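PDB 3GPI: NAD-dependent epimerase/dehydratase from Methylobacillus flagellatus KT, which is of unknown function but belongs to the NAD-dependent epimerase/dehydratase family and probably binds a dinucleotide cofactor in a Rossmann-type domain. Local coordinates for residues 176-181 against 242-247; 113-118 against 126-131; 180-185 against 216-221. All coordinates share one frame; numbering follows the deposited sequence.

Overall arrangement
The three contacts show how loops carried by a Rossmann-type sheet are tied together. Contact 2 comes first along the chain, joining the segments that flank strand 120-121. Contact 1 uses the run leading into strand 181-186 and contact 3 the strand itself; they share Ala180 and Trp181, and their centres are about 9 Å apart. Contact 3 pairs that strand with 218-219, whereas contact 1 holds the loop before strand 248-249. Contact 2 lies farther off, its centre about 15 Å from that of contact 1 and 16 Å from that of contact 3, yet Glu116 and Glu118 bridge the distance to Arg178, Asn246 and Trp181. Segments remote in sequence thus form one continuous network.

Contact 1: residues 176-181 against 242-247; sequences PARNAW and PVQGNK. With EDO (1,2-ethanediol), chain C.
Trp181 meets Val243 obliquely, Val243 CG1 standing above the ring plane toward its rim, 3.6 Å from Trp181 CE2. The indole NE1 donates to Glu118. Backbone bonds hold the segments alongside: Gln244 N donates to Asn179 O at 3.0 Å, nearly straight at 164°, and Trp181 N donates to Gly245 O at 3.0 Å. In both, the donor stands well above the carbonyl plane.

Arg178 reaches over from the side, its chain bent at chi2 and chi3, so that one guanidinium face covers Gly245, with CZ 3.6 Å from Gly245 CA. A side chain at Gly245 would collide with Arg178 NE and Ala180 CB, and at its backbone angles a CB would press on the preceding carbonyl O. The charge of Arg178 is met by a salt bridge to Glu116. Asn246 extends with CG anti to its backbone N; its ND2 gives one bond to Trp181 O at 3.0 Å and another to O2 of an ethanediol, while OD1 accepts on a lone pair from Lys247 NZ, which also bonds Tyr113 O. A water links Asn179 N to Pro242 O.

The contact joins the loop between helix 164-168 and strand 181-186 to the one between helix 220-230 and strand 248-249, and Asn179, Trp181 and Val243 all rest on Pro219 of strand 218-219.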
ATOM      1  N   PRO A 176     -16.872  16.253  -3.617  1.00 20.61           N
ATOM      2  CA  PRO A 176     -17.655  15.391  -4.542  1.00 20.52           C
ATOM      3  C   PRO A 176     -19.139  15.400  -4.193  1.00 20.76           C
ATOM      4  O   PRO A 176     -19.512  15.636  -3.038  1.00 20.95           O
ATOM      5  CB  PRO A 176     -17.059  13.994  -4.311  1.00 20.61           C
ATOM      6  CG  PRO A 176     -16.506  14.059  -2.889  1.00 21.79           C
ATOM      7  CD  PRO A 176     -15.962  15.460  -2.765  1.00 20.52           C
ATOM      8  N   ALA A 177     -20.014  15.190  -5.175  1.00 19.78           N
ATOM      9  CA  ALA A 177     -21.441  15.157  -4.898  1.00 20.03           C
ATOM     10  C   ALA A 177     -21.811  13.932  -4.057  1.00 20.39           C
ATOM     11  O   ALA A 177     -22.651  14.013  -3.179  1.00 22.30           O
ATOM     12  CB  ALA A 177     -22.239  15.159  -6.228  1.00 20.45           C
ATOM     13  N   ARG A 178     -21.193  12.810  -4.360  1.00 21.10           N
ATOM     14  CA  ARG A 178     -21.520  11.543  -3.710  1.00 19.98           C
ATOM     15  C   ARG A 178     -20.698  11.396  -2.440  1.00 19.22           C
ATOM     16  O   ARG A 178     -19.484  11.605  -2.476  1.00 22.78           O
ATOM     17  CB  ARG A 178     -21.198  10.392  -4.638  1.00 21.03           C
ATOM     18  CG  ARG A 178     -21.835   9.129  -4.199  1.00 25.57           C
ATOM     19  CD  ARG A 178     -20.868   8.033  -4.358  1.00 33.93           C
ATOM     20  NE  ARG A 178     -21.495   6.881  -4.949  1.00 36.10           N
ATOM     21  CZ  ARG A 178     -20.839   5.834  -5.436  1.00 34.21           C
ATOM     22  NH1 ARG A 178     -19.507   5.766  -5.387  1.00 33.51           N
ATOM     23  NH2 ARG A 178     -21.535   4.845  -5.956  1.00 34.19           N
ATOM     24  N   ASN A 179     -21.349  10.994  -1.360  1.00 16.21           N
ATOM     25  CA  ASN A 179     -20.697  10.844  -0.053  1.00 13.87           C
ATOM     26  C   ASN A 179     -20.381   9.379   0.251  1.00 13.75           C
ATOM     27  O   ASN A 179     -21.044   8.750   1.060  1.00 14.13           O
ATOM     28  CB  ASN A 179     -21.609  11.480   1.013  1.00 13.40           C
ATOM     29  CG  ASN A 179     -20.964  11.548   2.356  1.00 12.94           C
ATOM     30  OD1 ASN A 179     -19.727  11.452   2.453  1.00 14.64           O
ATOM     31  ND2 ASN A 179     -21.747  11.731   3.398  1.00 16.38           N
ATOM     32  N   ALA A 180     -19.347   8.870  -0.420  1.00 13.89           N
ATOM     33  CA  ALA A 180     -18.990   7.449  -0.363  1.00 14.45           C
ATOM     34  C   ALA A 180     -18.068   7.139   0.807  1.00 13.22           C
ATOM     35  O   ALA A 180     -17.335   7.997   1.275  1.00 13.63           O
ATOM     36  CB  ALA A 180     -18.329   7.081  -1.661  1.00 15.41           C
ATOM     37  N   TRP A 181     -18.094   5.894   1.263  1.00 13.01           N
ATOM     38  CA  TRP A 181     -17.112   5.418   2.231  1.00 13.60           C
ATOM     39  C   TRP A 181     -15.687   5.516   1.715  1.00 13.80           C
ATOM     40  O   TRP A 181     -15.409   5.306   0.530  1.00 14.82           O
ATOM     41  CB  TRP A 181     -17.404   3.957   2.574  1.00 13.83           C
ATOM     42  CG  TRP A 181     -18.641   3.830   3.379  1.00 14.15           C
ATOM     43  CD1 TRP A 181     -19.899   3.501   2.913  1.00 17.08           C
ATOM     44  CD2 TRP A 181     -18.783   4.089   4.770  1.00 13.36           C
ATOM     45  NE1 TRP A 181     -20.792   3.502   3.949  1.00 15.67           N
ATOM     46  CE2 TRP A 181     -20.144   3.856   5.108  1.00 15.45           C
ATOM     47  CE3 TRP A 181     -17.876   4.443   5.793  1.00 14.00           C
ATOM     48  CZ2 TRP A 181     -20.631   4.009   6.415  1.00 15.76           C
ATOM     49  CZ3 TRP A 181     -18.364   4.582   7.103  1.00 16.48           C
ATOM     50  CH2 TRP A 181     -19.725   4.360   7.396  1.00 15.10           C
ATOM     51  N   PRO A 242     -26.457  12.090   1.886  1.00 21.82           N
ATOM     52  CA  PRO A 242     -26.625  10.723   2.343  1.00 22.17           C
ATOM     53  C   PRO A 242     -25.365   9.861   2.084  1.00 21.45           C
ATOM     54  O   PRO A 242     -24.699   9.973   1.024  1.00 21.37           O
ATOM     55  CB  PRO A 242     -27.844  10.213   1.492  1.00 23.03           C
ATOM     56  CG  PRO A 242     -27.982  11.172   0.403  1.00 25.06           C
ATOM     57  CD  PRO A 242     -27.533  12.491   0.950  1.00 22.48           C
ATOM     58  N   VAL A 243     -25.041   9.034   3.072  1.00 21.83           N
ATOM     59  CA  VAL A 243     -23.858   8.181   2.998  1.00 22.16           C
ATOM     60  C   VAL A 243     -24.177   7.022   2.073  1.00 21.81           C
ATOM     61  O   VAL A 243     -25.092   6.222   2.357  1.00 23.71           O
ATOM     62  CB  VAL A 243     -23.478   7.671   4.385  1.00 22.13           C
ATOM     63  CG1 VAL A 243     -22.300   6.678   4.297  1.00 22.26           C
ATOM     64  CG2 VAL A 243     -23.139   8.844   5.306  1.00 23.63           C
ATOM     65  N   GLN A 244     -23.434   6.925   0.977  1.00 20.39           N
ATOM     66  CA  GLN A 244     -23.674   5.893  -0.014  1.00 20.80           C
ATOM     67  C   GLN A 244     -22.498   5.782  -0.974  1.00 18.87           C
ATOM     68  O   GLN A 244     -22.003   6.774  -1.495  1.00 18.80           O
ATOM     69  CB  GLN A 244     -24.989   6.200  -0.769  1.00 21.37           C
ATOM     70  CG  GLN A 244     -25.444   5.051  -1.637  1.00 26.37           C
ATOM     71  CD  GLN A 244     -24.926   5.166  -3.040  1.00 31.45           C
ATOM     72  OE1 GLN A 244     -24.992   6.242  -3.650  1.00 32.58           O
ATOM     73  NE2 GLN A 244     -24.417   4.056  -3.581  1.00 32.58           N
ATOM     74  N   GLY A 245     -22.013   4.558  -1.175  1.00 19.13           N
ATOM     75  CA  GLY A 245     -20.981   4.315  -2.152  1.00 16.76           C
ATOM     76  C   GLY A 245     -19.712   3.665  -1.597  1.00 15.51           C
ATOM     77  O   GLY A 245     -19.399   3.770  -0.408  1.00 15.38           O
ATOM     78  N   ASN A 246     -19.022   2.947  -2.479  1.00 15.88           N
ATOM     79  CA  ASN A 246     -17.807   2.221  -2.137  1.00 15.96           C
ATOM     80  C   ASN A 246     -18.123   1.150  -1.079  1.00 16.91           C
ATOM     81  O   ASN A 246     -19.180   0.524  -1.182  1.00 17.01           O
ATOM     82  CB  ASN A 246     -16.679   3.169  -1.708  1.00 16.38           C
ATOM     83  CG  ASN A 246     -15.312   2.513  -1.814  1.00 17.70           C
ATOM     84  OD1 ASN A 246     -15.056   1.651  -2.673  1.00 21.09           O
ATOM     85  ND2 ASN A 246     -14.434   2.889  -0.919  1.00 17.41           N
ATOM     86  N   LYS A 247     -17.276   0.934  -0.067  1.00 16.70           N
ATOM     87  CA  LYS A 247     -17.508  -0.130   0.930  1.00 16.25           C
ATOM     88  C   LYS A 247     -16.684   0.150   2.143  1.00 15.50           C
ATOM     89  O   LYS A 247     -15.862   1.061   2.113  1.00 14.81           O
ATOM     90  CB  LYS A 247     -17.117  -1.509   0.374  1.00 17.53           C
ATOM     91  CG  LYS A 247     -15.620  -1.641   0.098  1.00 19.51           C
ATOM     92  CD  LYS A 247     -15.263  -1.399  -1.332  1.00 21.42           C
ATOM     93  CE  LYS A 247     -13.755  -1.130  -1.413  1.00 22.94           C
ATOM     94  NZ  LYS A 247     -13.335  -0.788  -2.771  1.00 20.80           N
TER
HETATM   95  C1  EDO C 286     -11.828   4.039  -0.124  1.00 27.77           C
HETATM   96  O1  EDO C 286     -11.048   5.199  -0.036  1.00 28.72           O
HETATM   97  C2  EDO C 286     -10.966   2.832  -0.263  1.00 25.24           C
HETATM   98  O2  EDO C 286     -11.665   1.678  -0.630  1.00 33.55           O
HETATM   99  O   HOH W   1     -24.307  10.793  -1.613  1.00 26.18           O

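Contact 2: residues 113-118 against 126-131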
ATOM      1  N   TYR A 113     -11.926  -4.869  -4.892  1.00 15.14           N
ATOM      2  CA  TYR A 113     -13.309  -4.995  -4.415  1.00 16.16           C
ATOM      3  C   TYR A 113     -14.119  -3.925  -5.111  1.00 16.91           C
ATOM      4  O   TYR A 113     -14.289  -2.819  -4.583  1.00 18.09           O
ATOM      5  CB  TYR A 113     -13.380  -4.792  -2.891  1.00 16.19           C
ATOM      6  CG  TYR A 113     -12.655  -5.841  -2.098  1.00 15.93           C
ATOM      7  CD1 TYR A 113     -13.212  -7.098  -1.882  1.00 16.87           C
ATOM      8  CD2 TYR A 113     -11.423  -5.562  -1.516  1.00 17.07           C
ATOM      9  CE1 TYR A 113     -12.542  -8.050  -1.133  1.00 18.12           C
ATOM     10  CE2 TYR A 113     -10.755  -6.506  -0.773  1.00 19.02           C
ATOM     11  CZ  TYR A 113     -11.313  -7.734  -0.576  1.00 18.86           C
ATOM     12  OH  TYR A 113     -10.622  -8.673   0.179  1.00 21.88           O
ATOM     13  N   GLY A 114     -14.612  -4.217  -6.304  1.00 17.95           N
ATOM     14  CA  GLY A 114     -15.357  -3.211  -7.047  1.00 17.58           C
ATOM     15  C   GLY A 114     -16.814  -3.160  -6.593  1.00 17.57           C
ATOM     16  O   GLY A 114     -17.543  -2.233  -6.983  1.00 19.59           O
ATOM     17  N   GLN A 115     -17.270  -4.141  -5.824  1.00 17.30           N
ATOM     18  CA  GLN A 115     -18.657  -4.139  -5.339  1.00 17.39           C
ATOM     19  C   GLN A 115     -18.869  -2.950  -4.416  1.00 18.49           C
ATOM     20  O   GLN A 115     -17.972  -2.573  -3.657  1.00 19.03           O
ATOM     21  CB  GLN A 115     -19.026  -5.431  -4.616  1.00 17.73           C
ATOM     22  CG  GLN A 115     -18.102  -5.816  -3.440  1.00 16.98           C
ATOM     23  CD  GLN A 115     -17.069  -6.843  -3.854  1.00 15.48           C
ATOM     24  OE1 GLN A 115     -16.160  -6.586  -4.654  1.00 15.79           O
ATOM     25  NE2 GLN A 115     -17.200  -8.030  -3.281  1.00 17.90           N
ATOM     26  N   GLU A 116     -20.013  -2.291  -4.557  1.00 18.27           N
ATOM     27  CA  GLU A 116     -20.386  -1.195  -3.683  1.00 18.96           C
ATOM     28  C   GLU A 116     -21.454  -1.702  -2.742  1.00 20.48           C
ATOM     29  O   GLU A 116     -22.561  -2.103  -3.161  1.00 21.15           O
ATOM     30  CB  GLU A 116     -20.882   0.000  -4.503  1.00 19.40           C
ATOM     31  CG  GLU A 116     -19.869   0.503  -5.461  1.00 21.59           C
ATOM     32  CD  GLU A 116     -20.097   1.937  -5.850  1.00 26.28           C
ATOM     33  OE1 GLU A 116     -20.386   2.159  -7.039  1.00 30.37           O
ATOM     34  OE2 GLU A 116     -20.005   2.838  -4.996  1.00 26.86           O
ATOM     35  N   VAL A 117     -21.115  -1.755  -1.471  1.00 20.45           N
ATOM     36  CA  VAL A 117     -21.992  -2.335  -0.479  1.00 22.13           C
ATOM     37  C   VAL A 117     -21.892  -1.563   0.802  1.00 22.78           C
ATOM     38  O   VAL A 117     -20.804  -1.095   1.183  1.00 22.85           O
ATOM     39  CB  VAL A 117     -21.679  -3.834  -0.205  1.00 23.06           C
ATOM     40  CG1 VAL A 117     -22.130  -4.707  -1.346  1.00 23.08           C
ATOM     41  CG2 VAL A 117     -20.193  -4.047   0.060  1.00 25.02           C
ATOM     42  N   GLU A 118     -23.023  -1.452   1.496  1.00 23.15           N
ATOM     43  CA  GLU A 118     -23.051  -0.802   2.795  1.00 24.39           C
ATOM     44  C   GLU A 118     -22.807  -1.872   3.860  1.00 25.01           C
ATOM     45  O   GLU A 118     -23.642  -2.132   4.745  1.00 26.52           O
ATOM     46  CB  GLU A 118     -24.397  -0.098   3.002  1.00 24.75           C
ATOM     47  CG  GLU A 118     -24.602   1.105   2.081  1.00 25.83           C
ATOM     48  CD  GLU A 118     -23.591   2.211   2.339  1.00 27.40           C
ATOM     49  OE1 GLU A 118     -23.432   2.638   3.507  1.00 27.39           O
ATOM     50  OE2 GLU A 118     -22.940   2.640   1.366  1.00 30.07           O
ATOM     51  N   PRO A 126     -15.182 -12.582  -1.714  1.00 19.12           N
ATOM     52  CA  PRO A 126     -14.563 -12.594  -3.030  1.00 18.84           C
ATOM     53  C   PRO A 126     -14.630 -11.217  -3.696  1.00 18.44           C
ATOM     54  O   PRO A 126     -15.704 -10.632  -3.743  1.00 19.71           O
ATOM     55  CB  PRO A 126     -15.403 -13.622  -3.828  1.00 20.32           C
ATOM     56  CG  PRO A 126     -16.144 -14.402  -2.787  1.00 20.83           C
ATOM     57  CD  PRO A 126     -16.354 -13.481  -1.636  1.00 19.52           C
ATOM     58  N   PRO A 127     -13.493 -10.697  -4.188  1.00 18.20           N
ATOM     59  CA  PRO A 127     -13.524  -9.398  -4.853  1.00 18.55           C
ATOM     60  C   PRO A 127     -14.166  -9.498  -6.243  1.00 18.11           C
ATOM     61  O   PRO A 127     -13.896 -10.439  -6.996  1.00 20.04           O
ATOM     62  CB  PRO A 127     -12.039  -9.022  -4.990  1.00 18.00           C
ATOM     63  CG  PRO A 127     -11.320 -10.336  -4.979  1.00 20.12           C
ATOM     64  CD  PRO A 127     -12.112 -11.199  -4.041  1.00 18.67           C
ATOM     65  N   ILE A 128     -15.020  -8.523  -6.555  1.00 18.00           N
ATOM     66  CA  ILE A 128     -15.635  -8.422  -7.875  1.00 18.95           C
ATOM     67  C   ILE A 128     -15.045  -7.168  -8.512  1.00 18.19           C
ATOM     68  O   ILE A 128     -15.453  -6.057  -8.178  1.00 18.56           O
ATOM     69  CB  ILE A 128     -17.186  -8.348  -7.779  1.00 18.81           C
ATOM     70  CG1 ILE A 128     -17.757  -9.539  -6.998  1.00 19.43           C
ATOM     71  CG2 ILE A 128     -17.800  -8.318  -9.206  1.00 20.63           C
ATOM     72  CD1 ILE A 128     -19.264  -9.574  -6.893  1.00 22.03           C
ATOM     73  N   ALA A 129     -14.069  -7.358  -9.401  1.00 19.08           N
ATOM     74  CA  ALA A 129     -13.374  -6.232 -10.023  1.00 20.00           C
ATOM     75  C   ALA A 129     -14.312  -5.602 -11.010  1.00 22.00           C
ATOM     76  O   ALA A 129     -15.037  -6.312 -11.726  1.00 23.73           O
ATOM     77  CB  ALA A 129     -12.099  -6.683 -10.710  1.00 18.96           C
ATOM     78  N   LYS A 130     -14.322  -4.276 -11.041  1.00 22.72           N
ATOM     79  CA  LYS A 130     -15.261  -3.582 -11.932  1.00 23.83           C
ATOM     80  C   LYS A 130     -14.554  -2.677 -12.883  1.00 23.90           C
ATOM     81  O   LYS A 130     -15.212  -1.921 -13.621  1.00 24.79           O
ATOM     82  CB  LYS A 130     -16.232  -2.714 -11.156  1.00 25.27           C
ATOM     83  CG  LYS A 130     -16.701  -3.223  -9.818  1.00 29.96           C
ATOM     84  CD  LYS A 130     -17.522  -4.508  -9.921  1.00 33.72           C
ATOM     85  CE  LYS A 130     -18.318  -4.555 -11.219  1.00 35.75           C
ATOM     86  NZ  LYS A 130     -19.098  -5.784 -11.292  1.00 34.71           N
ATOM     87  N   ASP A 131     -13.230  -2.668 -12.845  1.00 21.85           N
ATOM     88  CA  ASP A 131     -12.498  -1.878 -13.818  1.00 22.11           C
ATOM     89  C   ASP A 131     -11.227  -2.569 -14.240  1.00 21.83           C
ATOM     90  O   ASP A 131     -10.860  -3.604 -13.672  1.00 19.05           O
ATOM     91  CB  ASP A 131     -12.211  -0.456 -13.290  1.00 22.68           C
ATOM     92  CG  ASP A 131     -11.291  -0.457 -12.083  1.00 26.67           C
ATOM     93  OD1 ASP A 131     -10.931  -1.524 -11.584  1.00 30.44           O
ATOM     94  OD2 ASP A 131     -10.932   0.643 -11.619  1.00 36.22           O
TER
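Hydrogen bonding is dominated by the amide of Gln115, which reads two consecutive peptide units of the opposing loop. Its OE1 accepts from Ile128 N at 2.9 Å, with a nearly straight N-H...O angle of 165° and the donor lifted above the amide carbonyl plane. Its NE2 donates to Pro126 O at 3.0 Å, the acceptor lying almost in the amide plane. Two bonds made by the two branches of one flat amide fix its rotation. The crowded first torsion, with CG between the backbone N and the carbonyl carbon (chi1 55°), and a bend at chi2 fold the chain back to place the amide there. An alanine here would remove both bonds and would probably leave the path of residues 126-128 less firmly held. A third, weak bond runs from Gly114 N to Ile128 O.

Apolar contact is made by Tyr113, which meets Pro127 obliquely: Pro127 CB lies 3.8 Å from Tyr113 CD1 and 4.3 Å from the ring centroid, an off-centre CH-pi contact. The Tyr113 hydroxyl, at the far end of the ring, is hydrogen-bonded to Arg153.

The two loops flank strand 120-121: residues 113-118 follow strand 103-109, and residues 126-131 lead into helix 132-143, where Asp131 is the N-cap and its OD1 accepts from Gly134 N. Pro127 and Ala129 pack on Leu138 of that helix, while Tyr113 and Gln115 touch Leu121 of strand 120-121.

Contact 3: residues 180-185 against 216-221. With EDO (1,2-ethanediol), chain C; EDO (1,2-ethanediol), chain B.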
ATOM      1  N   ALA A 180     -19.347   8.870  -0.420  1.00 13.89           N
ATOM      2  CA  ALA A 180     -18.990   7.449  -0.363  1.00 14.45           C
ATOM      3  C   ALA A 180     -18.068   7.139   0.807  1.00 13.22           C
ATOM      4  O   ALA A 180     -17.335   7.997   1.275  1.00 13.63           O
ATOM      5  CB  ALA A 180     -18.329   7.081  -1.661  1.00 15.41           C
ATOM      6  N   TRP A 181     -18.094   5.894   1.263  1.00 13.01           N
ATOM      7  CA  TRP A 181     -17.112   5.418   2.231  1.00 13.60           C
ATOM      8  C   TRP A 181     -15.687   5.516   1.715  1.00 13.80           C
ATOM      9  O   TRP A 181     -15.409   5.306   0.530  1.00 14.82           O
ATOM     10  CB  TRP A 181     -17.404   3.957   2.574  1.00 13.83           C
ATOM     11  CG  TRP A 181     -18.641   3.830   3.379  1.00 14.15           C
ATOM     12  CD1 TRP A 181     -19.899   3.501   2.913  1.00 17.08           C
ATOM     13  CD2 TRP A 181     -18.783   4.089   4.770  1.00 13.36           C
ATOM     14  NE1 TRP A 181     -20.792   3.502   3.949  1.00 15.67           N
ATOM     15  CE2 TRP A 181     -20.144   3.856   5.108  1.00 15.45           C
ATOM     16  CE3 TRP A 181     -17.876   4.443   5.793  1.00 14.00           C
ATOM     17  CZ2 TRP A 181     -20.631   4.009   6.415  1.00 15.76           C
ATOM     18  CZ3 TRP A 181     -18.364   4.582   7.103  1.00 16.48           C
ATOM     19  CH2 TRP A 181     -19.725   4.360   7.396  1.00 15.10           C
ATOM     20  N   THR A 182     -14.775   5.878   2.620  1.00 12.51           N
ATOM     21  CA  THR A 182     -13.353   5.940   2.288  1.00 13.12           C
ATOM     22  C   THR A 182     -12.561   5.139   3.315  1.00 12.89           C
ATOM     23  O   THR A 182     -12.860   5.192   4.536  1.00 14.40           O
ATOM     24  CB  THR A 182     -12.837   7.414   2.217  1.00 13.34           C
ATOM     25  OG1 THR A 182     -12.996   8.071   3.493  1.00 14.90           O
ATOM     26  CG2 THR A 182     -13.572   8.206   1.134  1.00 14.85           C
ATOM     27  N   ASN A 183     -11.545   4.446   2.805  1.00 12.01           N
ATOM     28  CA  ASN A 183     -10.687   3.547   3.588  1.00 11.41           C
ATOM     29  C   ASN A 183      -9.276   3.989   3.338  1.00 12.72           C
ATOM     30  O   ASN A 183      -8.901   4.334   2.214  1.00 14.15           O
ATOM     31  CB  ASN A 183     -10.856   2.116   3.128  1.00 11.84           C
ATOM     32  CG  ASN A 183     -12.274   1.607   3.302  1.00 12.48           C
ATOM     33  OD1 ASN A 183     -12.667   1.172   4.376  1.00 13.46           O
ATOM     34  ND2 ASN A 183     -13.055   1.688   2.234  1.00 14.37           N
ATOM     35  N   ARG A 184      -8.478   3.970   4.391  1.00 11.92           N
ATOM     36  CA  ARG A 184      -7.088   4.493   4.268  1.00 11.93           C
ATOM     37  C   ARG A 184      -6.061   3.737   5.098  1.00 10.82           C
ATOM     38  O   ARG A 184      -6.403   3.048   6.059  1.00 11.58           O
ATOM     39  CB  ARG A 184      -7.009   5.976   4.703  1.00 12.24           C
ATOM     40  CG  ARG A 184      -7.242   6.165   6.214  1.00 12.72           C
ATOM     41  CD  ARG A 184      -7.559   7.605   6.698  1.00 13.16           C
ATOM     42  NE  ARG A 184      -8.536   8.129   5.760  1.00 15.71           N
ATOM     43  CZ  ARG A 184      -9.762   7.660   5.633  1.00 14.89           C
ATOM     44  NH1 ARG A 184     -10.296   6.856   6.543  1.00 14.85           N
ATOM     45  NH2 ARG A 184     -10.469   8.050   4.605  1.00 16.24           N
ATOM     46  N   ILE A 185      -4.802   3.879   4.705  1.00 10.63           N
ATOM     47  CA  ILE A 185      -3.684   3.376   5.479  1.00 12.35           C
ATOM     48  C   ILE A 185      -2.594   4.423   5.364  1.00 11.95           C
ATOM     49  O   ILE A 185      -2.276   4.895   4.291  1.00 12.38           O
ATOM     50  CB  ILE A 185      -3.244   1.957   4.963  1.00 12.26           C
ATOM     51  CG1 ILE A 185      -2.147   1.343   5.857  1.00 14.92           C
ATOM     52  CG2 ILE A 185      -2.809   1.999   3.506  1.00 14.28           C
ATOM     53  CD1 ILE A 185      -2.662   0.835   7.253  1.00 15.88           C
ATOM     54  N   GLN A 216     -10.832   2.888  10.931  1.00 12.94           N
ATOM     55  CA  GLN A 216     -12.043   3.725  10.817  1.00 13.18           C
ATOM     56  C   GLN A 216     -12.310   4.215   9.414  1.00 13.51           C
ATOM     57  O   GLN A 216     -11.925   5.322   9.075  1.00 13.42           O
ATOM     58  CB  GLN A 216     -11.971   4.929  11.769  1.00 14.11           C
ATOM     59  CG  GLN A 216     -12.035   4.545  13.274  1.00 14.75           C
ATOM     60  CD  GLN A 216     -12.287   5.735  14.179  1.00 15.94           C
ATOM     61  OE1 GLN A 216     -13.153   6.551  13.924  1.00 16.38           O
ATOM     62  NE2 GLN A 216     -11.510   5.846  15.270  1.00 16.93           N
ATOM     63  N   PRO A 217     -13.016   3.429   8.611  1.00 13.20           N
ATOM     64  CA  PRO A 217     -13.537   3.983   7.364  1.00 13.98           C
ATOM     65  C   PRO A 217     -14.527   5.098   7.715  1.00 12.71           C
ATOM     66  O   PRO A 217     -15.193   5.068   8.740  1.00 12.66           O
ATOM     67  CB  PRO A 217     -14.268   2.801   6.715  1.00 15.40           C
ATOM     68  CG  PRO A 217     -14.200   1.655   7.657  1.00 17.52           C
ATOM     69  CD  PRO A 217     -13.496   2.065   8.896  1.00 13.92           C
ATOM     70  N   LEU A 218     -14.652   6.071   6.829  1.00 11.96           N
ATOM     71  CA  LEU A 218     -15.677   7.093   7.054  1.00 12.17           C
ATOM     72  C   LEU A 218     -16.129   7.654   5.732  1.00 12.03           C
ATOM     73  O   LEU A 218     -15.420   7.577   4.728  1.00 12.72           O
ATOM     74  CB  LEU A 218     -15.249   8.231   8.033  1.00 13.19           C
ATOM     75  CG  LEU A 218     -14.247   9.269   7.507  1.00 12.68           C
ATOM     76  CD1 LEU A 218     -13.976  10.349   8.617  1.00 13.98           C
ATOM     77  CD2 LEU A 218     -12.926   8.621   7.136  1.00 14.70           C
ATOM     78  N   PRO A 219     -17.329   8.230   5.726  1.00 11.86           N
ATOM     79  CA  PRO A 219     -17.797   8.866   4.508  1.00 12.14           C
ATOM     80  C   PRO A 219     -16.904  10.058   4.168  1.00 12.05           C
ATOM     81  O   PRO A 219     -16.451  10.773   5.084  1.00 11.63           O
ATOM     82  CB  PRO A 219     -19.201   9.369   4.903  1.00 13.41           C
ATOM     83  CG  PRO A 219     -19.634   8.475   6.019  1.00 12.54           C
ATOM     84  CD  PRO A 219     -18.333   8.273   6.794  1.00 12.52           C
ATOM     85  N   VAL A 220     -16.679  10.282   2.882  1.00 11.84           N
ATOM     86  CA  VAL A 220     -15.702  11.283   2.441  1.00 12.41           C
ATOM     87  C   VAL A 220     -16.060  12.690   2.981  1.00 12.55           C
ATOM     88  O   VAL A 220     -15.192  13.464   3.329  1.00 12.70           O
ATOM     89  CB  VAL A 220     -15.491  11.258   0.899  1.00 12.23           C
ATOM     90  CG1 VAL A 220     -16.746  11.743   0.130  1.00 15.01           C
ATOM     91  CG2 VAL A 220     -14.255  12.015   0.489  1.00 14.03           C
ATOM     92  N   HIS A 221     -17.347  13.005   3.063  1.00 12.56           N
ATOM     93  CA  HIS A 221     -17.717  14.314   3.584  1.00 11.79           C
ATOM     94  C   HIS A 221     -17.403  14.489   5.045  1.00 12.76           C
ATOM     95  O   HIS A 221     -17.106  15.588   5.470  1.00 13.74           O
ATOM     96  CB  HIS A 221     -19.212  14.637   3.302  1.00 12.95           C
ATOM     97  CG  HIS A 221     -19.451  15.124   1.906  1.00 13.39           C
ATOM     98  ND1 HIS A 221     -19.704  16.451   1.632  1.00 16.05           N
ATOM     99  CD2 HIS A 221     -19.444  14.475   0.710  1.00 14.57           C
ATOM    100  CE1 HIS A 221     -19.846  16.594   0.324  1.00 15.56           C
ATOM    101  NE2 HIS A 221     -19.698  15.418  -0.256  1.00 15.33           N
TER
HETATM  102  C1  EDO C 286     -11.828   4.039  -0.124  1.00 27.77           C
HETATM  103  O1  EDO C 286     -11.048   5.199  -0.036  1.00 28.72           O
HETATM  104  C2  EDO C 286     -10.966   2.832  -0.263  1.00 25.24           C
HETATM  105  O2  EDO C 286     -11.665   1.678  -0.630  1.00 33.55           O
HETATM  106  C1  EDO B 285      -7.641   9.229   2.219  1.00 25.61           C
HETATM  107  O1  EDO B 285      -7.390   9.556   3.544  1.00 15.92           O
HETATM  108  C2  EDO B 285      -8.962   8.550   2.340  1.00 26.08           C
HETATM  109  O2  EDO B 285      -9.858   9.390   1.667  1.00 23.92           O
HETATM  110  O   HOH W   2      -9.479   6.530   9.360  1.00 14.03           O
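Thr182 and Leu218 form the tight part of the contact as an antiparallel hydrogen-bonded pair. Leu218 O is gripped twice, by Thr182 N at 2.8 Å and by Thr182 OG1 also at 2.8 Å, while Leu218 N returns a bond to Thr182 O at 3.0 Å. The crowded position of OG1 (chi1 61°) turns the hydroxyl to that carbonyl and points the methyl at Val220, with Thr182 CG2 3.6 Å from Val220 CB. At the next pair, Trp181 with Pro219 (non-hydrogen-bonded), Pro219 CG sits over a face of the Trp181 six-membered ring, 4.3 Å from its centroid, a CH-pi contact; Pro217 O lies at the ring edge. Antiparallel strand 218-219 is thus appended to strand 181-186 of an otherwise parallel Rossmann-type sheet and passes directly into helix 220-230: Pro219 occupies the N-cap position, and Val220 N donates to Ala180 O at 2.9 Å.

Around Arg184 and Asn183 the partners become water and ethanediol. The Arg184 guanidinium is linked to Gln216 O through a water that accepts from NH1, the direct approach being badly angled, and its NE donates to an ethanediol at 2.9 Å from NE to O1. A second ethanediol bonds Asn183 O, and Asn183 ND2 donates to Lys247 O. The exposed Gln216 side chain touches Tyr266 of helix 266-277.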